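Local coordinates for putative oxidoreductase (Bacteroides fragilis NCTC 9343, PDB 3FHL), which probably acts as a nucleotide-dependent oxidoreductase of the Gfo/Idh/MocA family, joining an NAD-binding Rossmann domain to a C-terminal alpha/beta domain, at residues 125-130 and 304-309; 195-200 and 339-344; 215-220 and 228-233; 259-264 and 274-279. All blocks are in the same frame, centred on the assembly; numbering follows the deposited sequence. Where two conformers were deposited one is given.

Interaction 1: 125-130 and 304-309; sequences RRWDAD and AGNYGG
The Trp127 indole lies over the backbone of Gly309, whose CA stands 4.1 Å from the centroid of the five-membered ring, only 20° off the ring normal, in a CH-pi contact. The Gly309 carbonyl carbon follows the same face toward the rim, while CB of Arg126 backs the opposite face, so the indole is sandwiched. At the root of this side chain, Trp127 CB rests 3.0 Å from Asn306 O, a tight fit beside the type I turn running from Asn306 to Gly309. The main chains are stitched by Asn306 N, which donates to Trp127 O at 2.8 Å in an almost straight bond (173°). Nearby, the CA atoms of Ala129 and Gly305 come within 3.7 Å, and the Ala129 methyl touches Gly305 N at 3.5 Å. On the other flank the Tyr307 ring reaches past Trp127 CB, and its hydroxyl donates to Asp128 OD1 at 2.5 Å. The second carboxylate oxygen, OD2, takes NH1 of Arg125 at 2.8 Å through its syn lone pair, nearly in the guanidinium plane. Asp128 therefore has each oxygen gripped by a different partner, which fixes the rotation of its carboxylate just ahead of helix 129-139. Tyr307 also packs on Phe20 and Phe24 of helix 15-27, and Arg126 forms salt bridges with Asp185 and Asp330. A buried junction of this kind, where the chain leaving the last strand of the parallel Rossmann sheet meets the lead-in to helix 309-320, belongs to the two-domain architecture of Gfo/Idh/MocA proteins.

Interaction 2: 195-200 and 339-344; sequences EAVFAD and EAAYQS
Methyl against methyl, Ala199 CB and Ala341 CB meet at 3.7 Å in the middle of this strand-helix packing, and Ala199 CB also sits 3.4 Å from Ala341 O. Val197, two residues back on the same face of the strand, splits its two branches between Ala341 and Ala340: CG1, anti to the backbone N (chi1 171°), lies 3.9 Å from Ala341 N, while CG2 rests 4.1 Å from Ala340 CB. With such small side chains on the helix, the axes of strand 196-200 and helix 339-344 approach to 6.6 Å, crossing at -60°. Toward the polar edge, Ser344 points its OG away from its own backbone N and accepts the Ala199 N-H at 3.1 Å, with 161° at the hydrogen. The same hydroxyl is also hydrogen-bonded to Lys349 O. Val197 pairs through its backbone with Val351 of strand 351-352; the register would put Ala199 beside Lys349 next, and the Ser344 hydroxyl bonded to both probably takes the place of a direct backbone bond. A little further out, water 1 donates to both Ala199 O and Ser344 O, each at 2.8 Å, tying strand to helix a second time. Phe198 turns to the other side of the strand, where its ring stacks on Phe198 of the second subunit. A classic beta bulge at Glu195 and Ala196, opposite Leu219, lies at the start of the strand. This is the layered construction of an open-faced alpha/beta sandwich, a sheet with helix 328-347 on one face and the dimer partner on the other.

Interaction 3: 215-220 and 228-233; sequences IIHLLH and KITLKA
Ile216 and Leu231 form the firm rung between the two strands: Ile216 N donates to Leu231 O and Leu231 N to Ile216 O, both at 2.8 Å, as an antiparallel hydrogen-bonded pair. Toward the hairpin end the ladder gives way. Ile229 O is taken by a side chain, ND1 of His217, at 3.1 Å and 157°, the carbonyl lying close to the imidazole plane but the nitrogen tilted 28° from the carbonyl plane. The His217 ring runs beside Thr230, with CE1 3.3 Å from Thr230 OG1. Leu218 N, 3.7 Å from that same Ile229 O, is buried without a partner. The carbonyl of Leu218 fares better: water 2 donates to Leu218 O and accepts from Ile229 N, both at 2.9 Å, standing in for a direct backbone bond. The remaining ring nitrogen, His217 NE2, is hydrogen-bonded to NE2 of His217 of the second subunit. Lys232 lays its CG against Ile215 CG1 at 3.7 Å and carries its amine to Glu241 and to Glu148 and Glu150 of the second subunit. The opposite face is apolar: Leu218 CD1 touches Leu231 CD1 at 3.8 Å, the two side chains nearly at a right angle, and Ile229 CG2 fills in beside Leu218, all under helix 180-191. A beta hairpin within the mixed sheet of the C-terminal domain thus has one greasy face for its helix and a mixed face, with His217, Lys232 and Ile215, for the dimer interface.

Interaction 4: 259-264 and 274-279; sequences DKQEAA and PNWGEE
Gln261 and Trp276 make the close-fitting part of this contact. The indole NE1 donates to Gln261 OE1 at 3.0 Å, a bent bond with 141° at the hydrogen, and the amide stands steeply to the ring, their planes 74° apart. Trp276 has CG anti to its backbone N (chi1 -176°), and the far end of its ring system meets the helix one turn on, where CH2 lies 3.7 Å from Ala264 CB. The amide is held from several sides: OE1 also accepts from Tyr307 N, while NE2 donates to Asp259 OD1 at 3.1 Å. That same OD1 accepts Gln261 N at 2.9 Å, the two nitrogens arriving from opposite faces of the carboxylate plane. The backbone bond is a capping interaction, with Asp259 ahead of the first turn of helix 261-266, so the residue that caps the helix start also orients the glutamine that receives the tryptophan. Facing them, Asn275 to Glu278 form a type II beta turn with Gly277 at its third position, where phi is positive; Gly277 CA comes 4.2 Å from Gln261 CG. At the Asp259 end the fit slackens, and water 3 bridges the segments, donating to Asp259 OD2 at 2.7 Å and to Gly277 O at 2.9 Å. On the solvent side, exposed Lys260 merely brushes Glu278 O with its CD, at 3.8 Å. The Lys260 chain bends away, its amine forming a salt bridge with Glu283, and the carboxylate of Glu279 pairs with Lys255.

Interactions 1 and 4 form one cluster, their centres about 9 Å apart: Asp259 accepts from Ala129 N, and Gly277 O from Gly305 N. Interaction 1 is its buried side at the domain junction, while interaction 4 grades outward to exposed lysine and glutamate. Interactions 2 and 3 form a second cluster, about 10 Å apart between centres, in which strand 213-221 pairs with strand 194-202 on one edge and 228-234 on the other; both reach the second subunit. There, buried apolar side chains face helices and a mixed set of polar, aromatic and some apolar groups faces the partner chain. The first cluster, mostly loop, mixes side-chain and backbone hydrogen bonds, whereas sheet bonding supplies the frame of the second.

Interaction 1: 125-130 and 304-309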
# COMPACT_ATOMS: atom_id res chain seq x y z
N ARG C 125 16.27 2.17 -14.81
CA ARG C 125 15.61 2.85 -13.70
C ARG C 125 16.41 2.82 -12.41
O ARG C 125 16.04 3.45 -11.42
CB ARG C 125 14.16 2.38 -13.53
CG ARG C 125 13.26 2.89 -14.68
CD ARG C 125 11.79 2.80 -14.32
NE ARG C 125 10.92 3.20 -15.42
CZ ARG C 125 10.55 4.46 -15.68
NH1 ARG C 125 10.99 5.47 -14.93
NH2 ARG C 125 9.75 4.70 -16.71
N ARG C 126 17.56 2.14 -12.45
CA ARG C 126 18.56 2.28 -11.41
C ARG C 126 19.17 3.69 -11.42
O ARG C 126 19.76 4.13 -10.44
CB ARG C 126 19.67 1.25 -11.61
CG ARG C 126 19.19 -0.17 -11.52
CD ARG C 126 20.34 -1.10 -11.34
NE ARG C 126 20.01 -2.51 -11.55
CZ ARG C 126 20.91 -3.48 -11.51
NH1 ARG C 126 20.55 -4.74 -11.70
NH2 ARG C 126 22.18 -3.18 -11.28
N TRP C 127 18.99 4.41 -12.53
CA TRP C 127 19.48 5.79 -12.63
C TRP C 127 18.35 6.81 -12.75
O TRP C 127 18.57 7.92 -13.22
CB TRP C 127 20.47 5.92 -13.80
CG TRP C 127 21.76 5.16 -13.59
CD1 TRP C 127 22.88 5.60 -12.92
CD2 TRP C 127 22.05 3.83 -14.01
NE1 TRP C 127 23.85 4.62 -12.91
CE2 TRP C 127 23.37 3.52 -13.58
CE3 TRP C 127 21.33 2.85 -14.71
CZ2 TRP C 127 23.97 2.29 -13.83
CZ3 TRP C 127 21.94 1.63 -14.97
CH2 TRP C 127 23.24 1.36 -14.52
N ASP C 128 17.14 6.44 -12.33
CA ASP C 128 16.07 7.43 -12.15
C ASP C 128 16.48 8.36 -11.03
O ASP C 128 17.13 7.92 -10.08
CB ASP C 128 14.75 6.74 -11.79
CG ASP C 128 13.94 6.30 -13.01
OD1 ASP C 128 14.40 6.50 -14.15
OD2 ASP C 128 12.83 5.76 -12.83
N ALA C 129 16.12 9.65 -11.14
CA ALA C 129 16.40 10.64 -10.09
C ALA C 129 15.91 10.21 -8.71
O ALA C 129 16.64 10.33 -7.73
CB ALA C 129 15.78 12.02 -10.47
N ASP C 130 14.68 9.69 -8.65
CA ASP C 130 14.08 9.28 -7.38
C ASP C 130 14.85 8.17 -6.68
O ASP C 130 15.16 8.29 -5.51
CB ASP C 130 12.58 8.96 -7.51
CG ASP C 130 12.25 8.05 -8.70
OD1 ASP C 130 13.04 7.14 -9.04
OD2 ASP C 130 11.17 8.24 -9.29
N ALA C 304 20.43 14.12 -9.42
CA ALA C 304 19.92 14.19 -10.80
C ALA C 304 19.77 12.80 -11.42
O ALA C 304 20.58 11.91 -11.17
CB ALA C 304 20.84 15.04 -11.66
N GLY C 305 18.74 12.63 -12.23
CA GLY C 305 18.58 11.40 -13.00
C GLY C 305 19.72 11.27 -13.99
O GLY C 305 20.18 12.27 -14.54
N ASN C 306 20.18 10.04 -14.23
CA ASN C 306 21.42 9.85 -14.98
C ASN C 306 21.44 8.58 -15.82
O ASN C 306 22.21 7.68 -15.54
CB ASN C 306 22.61 9.88 -13.99
CG ASN C 306 23.97 9.90 -14.67
OD1 ASN C 306 24.10 10.30 -15.83
ND2 ASN C 306 25.00 9.43 -13.95
N TYR C 307 20.59 8.50 -16.84
CA TYR C 307 20.58 7.32 -17.72
C TYR C 307 21.92 7.09 -18.47
O TYR C 307 22.22 5.97 -18.91
CB TYR C 307 19.43 7.40 -18.75
CG TYR C 307 18.02 7.17 -18.19
CD1 TYR C 307 16.89 7.51 -18.95
CD2 TYR C 307 17.81 6.62 -16.92
CE1 TYR C 307 15.58 7.31 -18.45
CE2 TYR C 307 16.52 6.41 -16.42
CZ TYR C 307 15.41 6.76 -17.19
OH TYR C 307 14.13 6.56 -16.68
N GLY C 308 22.71 8.16 -18.61
CA GLY C 308 24.07 8.04 -19.15
C GLY C 308 24.98 7.20 -18.27
O GLY C 308 25.97 6.64 -18.76
N GLY C 309 24.60 7.07 -17.00
CA GLY C 309 25.36 6.29 -16.01
C GLY C 309 25.48 4.82 -16.35
O GLY C 309 26.42 4.15 -15.90

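Interaction 2: 195-200 and 339-344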
# COMPACT_ATOMS: atom_id res chain seq x y z
N GLU C 195 13.48 -14.25 1.34
CA GLU C 195 13.19 -15.65 1.64
C GLU C 195 11.88 -16.11 1.03
O GLU C 195 11.75 -17.27 0.61
CB GLU C 195 13.14 -15.87 3.15
CG GLU C 195 14.45 -15.64 3.85
CD GLU C 195 14.32 -15.76 5.35
OE1 GLU C 195 13.33 -16.36 5.81
OE2 GLU C 195 15.20 -15.25 6.07
N ALA C 196 10.89 -15.22 0.98
CA ALA C 196 9.56 -15.58 0.49
C ALA C 196 8.89 -14.41 -0.25
O ALA C 196 9.32 -13.27 -0.14
CB ALA C 196 8.69 -16.08 1.65
N VAL C 197 7.84 -14.72 -1.01
CA VAL C 197 7.09 -13.71 -1.76
C VAL C 197 5.58 -13.86 -1.54
O VAL C 197 5.04 -14.96 -1.65
CB VAL C 197 7.40 -13.77 -3.28
CG1 VAL C 197 6.45 -12.86 -4.11
CG2 VAL C 197 8.87 -13.37 -3.57
N PHE C 198 4.91 -12.76 -1.20
CA PHE C 198 3.47 -12.71 -1.31
C PHE C 198 3.12 -11.73 -2.43
O PHE C 198 3.74 -10.67 -2.54
CB PHE C 198 2.81 -12.28 0.01
CG PHE C 198 1.37 -11.82 -0.16
CD1 PHE C 198 0.32 -12.73 -0.08
CD2 PHE C 198 1.07 -10.48 -0.43
CE1 PHE C 198 -1.00 -12.31 -0.26
CE2 PHE C 198 -0.24 -10.06 -0.61
CZ PHE C 198 -1.28 -10.98 -0.52
N ALA C 199 2.15 -12.09 -3.26
CA ALA C 199 1.62 -11.15 -4.24
C ALA C 199 0.11 -11.29 -4.41
O ALA C 199 -0.43 -12.38 -4.31
CB ALA C 199 2.29 -11.34 -5.59
N ASP C 200 -0.54 -10.17 -4.70
CA ASP C 200 -1.93 -10.18 -5.09
C ASP C 200 -2.03 -9.32 -6.33
O ASP C 200 -1.62 -8.15 -6.32
CB ASP C 200 -2.81 -9.66 -3.95
CG ASP C 200 -4.32 -9.81 -4.24
OD1 ASP C 200 -4.70 -10.50 -5.21
OD2 ASP C 200 -5.12 -9.23 -3.48
N GLU C 339 8.02 -14.57 -11.33
CA GLU C 339 7.38 -15.88 -11.42
C GLU C 339 6.81 -16.30 -10.07
O GLU C 339 5.72 -16.86 -10.02
CB GLU C 339 8.35 -16.92 -11.99
CG GLU C 339 8.58 -16.73 -13.50
CD GLU C 339 9.66 -17.66 -14.07
OE1 GLU C 339 10.36 -18.35 -13.30
OE2 GLU C 339 9.80 -17.69 -15.31
N ALA C 340 7.53 -16.00 -8.99
CA ALA C 340 7.04 -16.28 -7.63
C ALA C 340 5.80 -15.46 -7.28
O ALA C 340 4.91 -15.96 -6.60
CB ALA C 340 8.12 -16.07 -6.61
N ALA C 341 5.76 -14.22 -7.75
CA ALA C 341 4.60 -13.34 -7.57
C ALA C 341 3.37 -13.87 -8.31
O ALA C 341 2.27 -13.92 -7.74
CB ALA C 341 4.95 -11.91 -8.03
N TYR C 342 3.55 -14.30 -9.56
CA TYR C 342 2.48 -14.94 -10.31
C TYR C 342 2.00 -16.25 -9.65
O TYR C 342 0.80 -16.50 -9.58
CB TYR C 342 2.87 -15.14 -11.79
CG TYR C 342 2.63 -13.90 -12.64
CD1 TYR C 342 1.35 -13.57 -13.08
CD2 TYR C 342 3.68 -13.07 -13.02
CE1 TYR C 342 1.12 -12.44 -13.88
CE2 TYR C 342 3.46 -11.93 -13.81
CZ TYR C 342 2.18 -11.62 -14.23
OH TYR C 342 1.95 -10.49 -15.01
N GLN C 343 2.93 -17.03 -9.12
CA GLN C 343 2.60 -18.30 -8.48
C GLN C 343 1.83 -18.08 -7.16
O GLN C 343 0.88 -18.79 -6.87
CB GLN C 343 3.87 -19.12 -8.25
CG GLN C 343 3.63 -20.53 -7.69
CD GLN C 343 4.89 -21.18 -7.16
OE1 GLN C 343 6.00 -20.75 -7.45
NE2 GLN C 343 4.71 -22.23 -6.36
N SER C 344 2.25 -17.08 -6.39
CA SER C 344 1.59 -16.71 -5.14
C SER C 344 0.14 -16.29 -5.34
O SER C 344 -0.74 -16.66 -4.55
CB SER C 344 2.35 -15.58 -4.45
OG SER C 344 1.66 -15.13 -3.29
O HOH W 1 -1.63 -14.57 -2.96

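Interaction 3: 215-220 and 228-233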
# COMPACT_ATOMS: atom_id res chain seq x y z
N ILE C 215 0.27 -5.94 -5.92
CA ILE C 215 0.95 -5.61 -4.70
C ILE C 215 1.84 -6.81 -4.35
O ILE C 215 1.39 -7.94 -4.42
CB ILE C 215 -0.00 -5.21 -3.53
CG1 ILE C 215 0.81 -4.79 -2.30
CG2 ILE C 215 -1.01 -6.34 -3.20
CD1 ILE C 215 0.05 -3.94 -1.33
N ILE C 216 3.11 -6.53 -4.03
CA ILE C 216 4.09 -7.57 -3.75
C ILE C 216 4.81 -7.27 -2.45
O ILE C 216 5.27 -6.15 -2.22
CB ILE C 216 5.12 -7.71 -4.91
CG1 ILE C 216 4.40 -8.12 -6.20
CG2 ILE C 216 6.23 -8.69 -4.53
CD1 ILE C 216 5.22 -7.95 -7.48
N HIS C 217 4.92 -8.28 -1.61
CA HIS C 217 5.76 -8.19 -0.44
C HIS C 217 6.94 -9.13 -0.62
O HIS C 217 6.74 -10.31 -0.87
CB HIS C 217 4.98 -8.55 0.82
CG HIS C 217 3.87 -7.59 1.10
ND1 HIS C 217 4.10 -6.27 1.41
CD2 HIS C 217 2.53 -7.74 1.05
CE1 HIS C 217 2.95 -5.65 1.57
NE2 HIS C 217 1.97 -6.52 1.36
N LEU C 218 8.14 -8.57 -0.49
CA LEU C 218 9.37 -9.37 -0.52
C LEU C 218 9.74 -9.57 0.93
O LEU C 218 10.10 -8.62 1.64
CB LEU C 218 10.48 -8.65 -1.31
CG LEU C 218 10.16 -8.19 -2.72
CD1 LEU C 218 11.43 -7.61 -3.35
CD2 LEU C 218 9.67 -9.35 -3.54
N LEU C 219 9.61 -10.81 1.38
CA LEU C 219 9.66 -11.12 2.80
C LEU C 219 11.07 -11.56 3.18
O LEU C 219 11.61 -12.48 2.58
CB LEU C 219 8.62 -12.21 3.15
CG LEU C 219 7.19 -11.95 2.64
CD1 LEU C 219 6.33 -13.22 2.57
CD2 LEU C 219 6.50 -10.89 3.46
N HIS C 220 11.64 -10.86 4.16
CA HIS C 220 13.01 -11.06 4.66
C HIS C 220 14.11 -11.03 3.57
O HIS C 220 14.72 -12.07 3.26
CB HIS C 220 13.10 -12.34 5.51
CG HIS C 220 12.06 -12.44 6.58
ND1 HIS C 220 12.10 -11.68 7.73
CD2 HIS C 220 10.95 -13.21 6.68
CE1 HIS C 220 11.06 -11.98 8.49
NE2 HIS C 220 10.35 -12.91 7.87
N LYS C 228 10.52 -4.03 6.03
CA LYS C 228 9.26 -4.37 5.40
C LYS C 228 9.20 -3.76 4.00
O LYS C 228 9.35 -2.55 3.85
CB LYS C 228 8.11 -3.87 6.28
CG LYS C 228 8.17 -4.40 7.72
CD LYS C 228 7.92 -5.91 7.77
CE LYS C 228 7.77 -6.40 9.20
NZ LYS C 228 7.86 -7.88 9.28
N ILE C 229 8.99 -4.62 3.00
CA ILE C 229 9.00 -4.20 1.59
C ILE C 229 7.63 -4.32 0.93
O ILE C 229 7.02 -5.38 0.94
CB ILE C 229 10.02 -5.05 0.75
CG1 ILE C 229 11.46 -4.76 1.18
CG2 ILE C 229 9.85 -4.79 -0.76
CD1 ILE C 229 12.49 -5.39 0.27
N THR C 230 7.16 -3.22 0.34
CA THR C 230 5.95 -3.27 -0.48
C THR C 230 6.23 -2.69 -1.85
O THR C 230 6.68 -1.55 -1.96
CB THR C 230 4.78 -2.46 0.13
OG1 THR C 230 4.60 -2.82 1.50
CG2 THR C 230 3.49 -2.73 -0.60
N LEU C 231 5.95 -3.47 -2.89
CA LEU C 231 6.04 -2.98 -4.28
C LEU C 231 4.65 -3.01 -4.91
O LEU C 231 3.93 -4.00 -4.82
CB LEU C 231 7.03 -3.84 -5.09
CG LEU C 231 8.36 -4.17 -4.39
CD1 LEU C 231 9.15 -5.19 -5.19
CD2 LEU C 231 9.20 -2.90 -4.19
N LYS C 232 4.28 -1.91 -5.56
CA LYS C 232 2.92 -1.77 -6.07
C LYS C 232 2.87 -1.05 -7.39
O LYS C 232 3.69 -0.17 -7.64
CB LYS C 232 2.09 -0.91 -5.11
CG LYS C 232 1.32 -1.63 -4.06
CD LYS C 232 0.44 -0.64 -3.28
CE LYS C 232 -0.97 -0.55 -3.83
NZ LYS C 232 -1.86 0.17 -2.84
N ALA C 233 1.88 -1.40 -8.20
CA ALA C 233 1.52 -0.56 -9.35
C ALA C 233 0.06 -0.77 -9.71
O ALA C 233 -0.48 -1.84 -9.45
CB ALA C 233 2.39 -0.85 -10.57
O HOH W 2 8.64 -7.35 3.76

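Interaction 4: 259-264 and 274-279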
# COMPACT_ATOMS: atom_id res chain seq x y z
N ASP C 259 10.40 10.01 -13.04
CA ASP C 259 11.59 10.59 -13.64
C ASP C 259 11.24 11.22 -15.00
O ASP C 259 10.43 10.68 -15.76
CB ASP C 259 12.71 9.55 -13.72
CG ASP C 259 14.00 10.12 -14.26
OD1 ASP C 259 14.09 10.19 -15.48
OD2 ASP C 259 14.90 10.47 -13.47
N LYS C 260 11.86 12.36 -15.27
CA LYS C 260 11.49 13.19 -16.43
C LYS C 260 12.38 12.94 -17.65
O LYS C 260 12.13 13.52 -18.71
CB LYS C 260 11.59 14.67 -16.04
CG LYS C 260 11.15 14.99 -14.60
CD LYS C 260 11.82 16.28 -14.07
CE LYS C 260 11.31 17.54 -14.79
NZ LYS C 260 9.82 17.54 -14.98
N GLN C 261 13.40 12.09 -17.51
CA GLN C 261 14.36 11.86 -18.60
C GLN C 261 13.75 11.28 -19.86
O GLN C 261 14.04 11.76 -20.95
CB GLN C 261 15.51 10.96 -18.16
CG GLN C 261 16.51 11.62 -17.24
CD GLN C 261 17.53 10.63 -16.75
OE1 GLN C 261 18.61 10.51 -17.32
NE2 GLN C 261 17.17 9.87 -15.72
N GLU C 262 12.89 10.26 -19.71
CA GLU C 262 12.33 9.57 -20.87
C GLU C 262 11.47 10.50 -21.74
O GLU C 262 11.56 10.44 -22.97
CB GLU C 262 11.54 8.33 -20.44
CG GLU C 262 11.00 7.52 -21.62
CD GLU C 262 10.19 6.29 -21.21
OE1 GLU C 262 10.19 5.92 -20.01
OE2 GLU C 262 9.55 5.69 -22.10
N ALA C 263 10.68 11.36 -21.10
CA ALA C 263 9.92 12.38 -21.84
C ALA C 263 10.82 13.36 -22.60
O ALA C 263 10.55 13.69 -23.75
CB ALA C 263 8.97 13.13 -20.90
N ALA C 264 11.89 13.83 -21.95
CA ALA C 264 12.82 14.76 -22.59
C ALA C 264 13.51 14.09 -23.76
O ALA C 264 13.61 14.67 -24.85
CB ALA C 264 13.83 15.30 -21.59
N PRO C 274 24.47 20.55 -18.33
CA PRO C 274 24.67 20.58 -16.88
C PRO C 274 23.45 20.27 -16.01
O PRO C 274 23.60 19.64 -14.95
CB PRO C 274 25.13 22.02 -16.63
CG PRO C 274 25.86 22.38 -17.87
CD PRO C 274 25.05 21.76 -18.96
N ASN C 275 22.26 20.70 -16.43
CA ASN C 275 21.05 20.48 -15.62
C ASN C 275 20.28 19.18 -15.96
O ASN C 275 19.14 19.01 -15.53
CB ASN C 275 20.11 21.71 -15.67
CG ASN C 275 19.35 21.82 -16.98
OD1 ASN C 275 19.45 20.95 -17.85
ND2 ASN C 275 18.59 22.90 -17.14
N TRP C 276 20.90 18.29 -16.73
CA TRP C 276 20.23 17.06 -17.16
C TRP C 276 19.81 16.17 -15.97
O TRP C 276 20.61 15.93 -15.07
CB TRP C 276 21.10 16.24 -18.10
CG TRP C 276 20.39 15.05 -18.59
CD1 TRP C 276 20.51 13.77 -18.13
CD2 TRP C 276 19.38 15.02 -19.61
NE1 TRP C 276 19.64 12.94 -18.82
CE2 TRP C 276 18.94 13.68 -19.73
CE3 TRP C 276 18.80 15.99 -20.43
CZ2 TRP C 276 17.96 13.29 -20.65
CZ3 TRP C 276 17.83 15.60 -21.35
CH2 TRP C 276 17.43 14.26 -21.45
N GLY C 277 18.56 15.72 -15.99
CA GLY C 277 18.02 14.84 -14.94
C GLY C 277 17.61 15.55 -13.66
O GLY C 277 17.10 14.91 -12.72
N GLU C 278 17.81 16.86 -13.61
CA GLU C 278 17.46 17.63 -12.41
C GLU C 278 15.95 17.73 -12.22
O GLU C 278 15.18 17.73 -13.20
CB GLU C 278 18.09 19.03 -12.43
CG GLU C 278 19.60 19.05 -12.16
CD GLU C 278 20.18 20.46 -12.01
OE1 GLU C 278 19.46 21.46 -12.25
OE2 GLU C 278 21.37 20.57 -11.65
N GLU C 279 15.55 17.80 -10.95
CA GLU C 279 14.16 18.00 -10.58
C GLU C 279 13.99 19.34 -9.88
O GLU C 279 14.94 19.85 -9.26
CB GLU C 279 13.69 16.90 -9.63
CG GLU C 279 13.71 15.50 -10.22
CD GLU C 279 13.25 14.45 -9.23
OE1 GLU C 279 13.86 14.32 -8.14
OE2 GLU C 279 12.29 13.73 -9.57
O HOH W 3 14.92 13.17 -13.58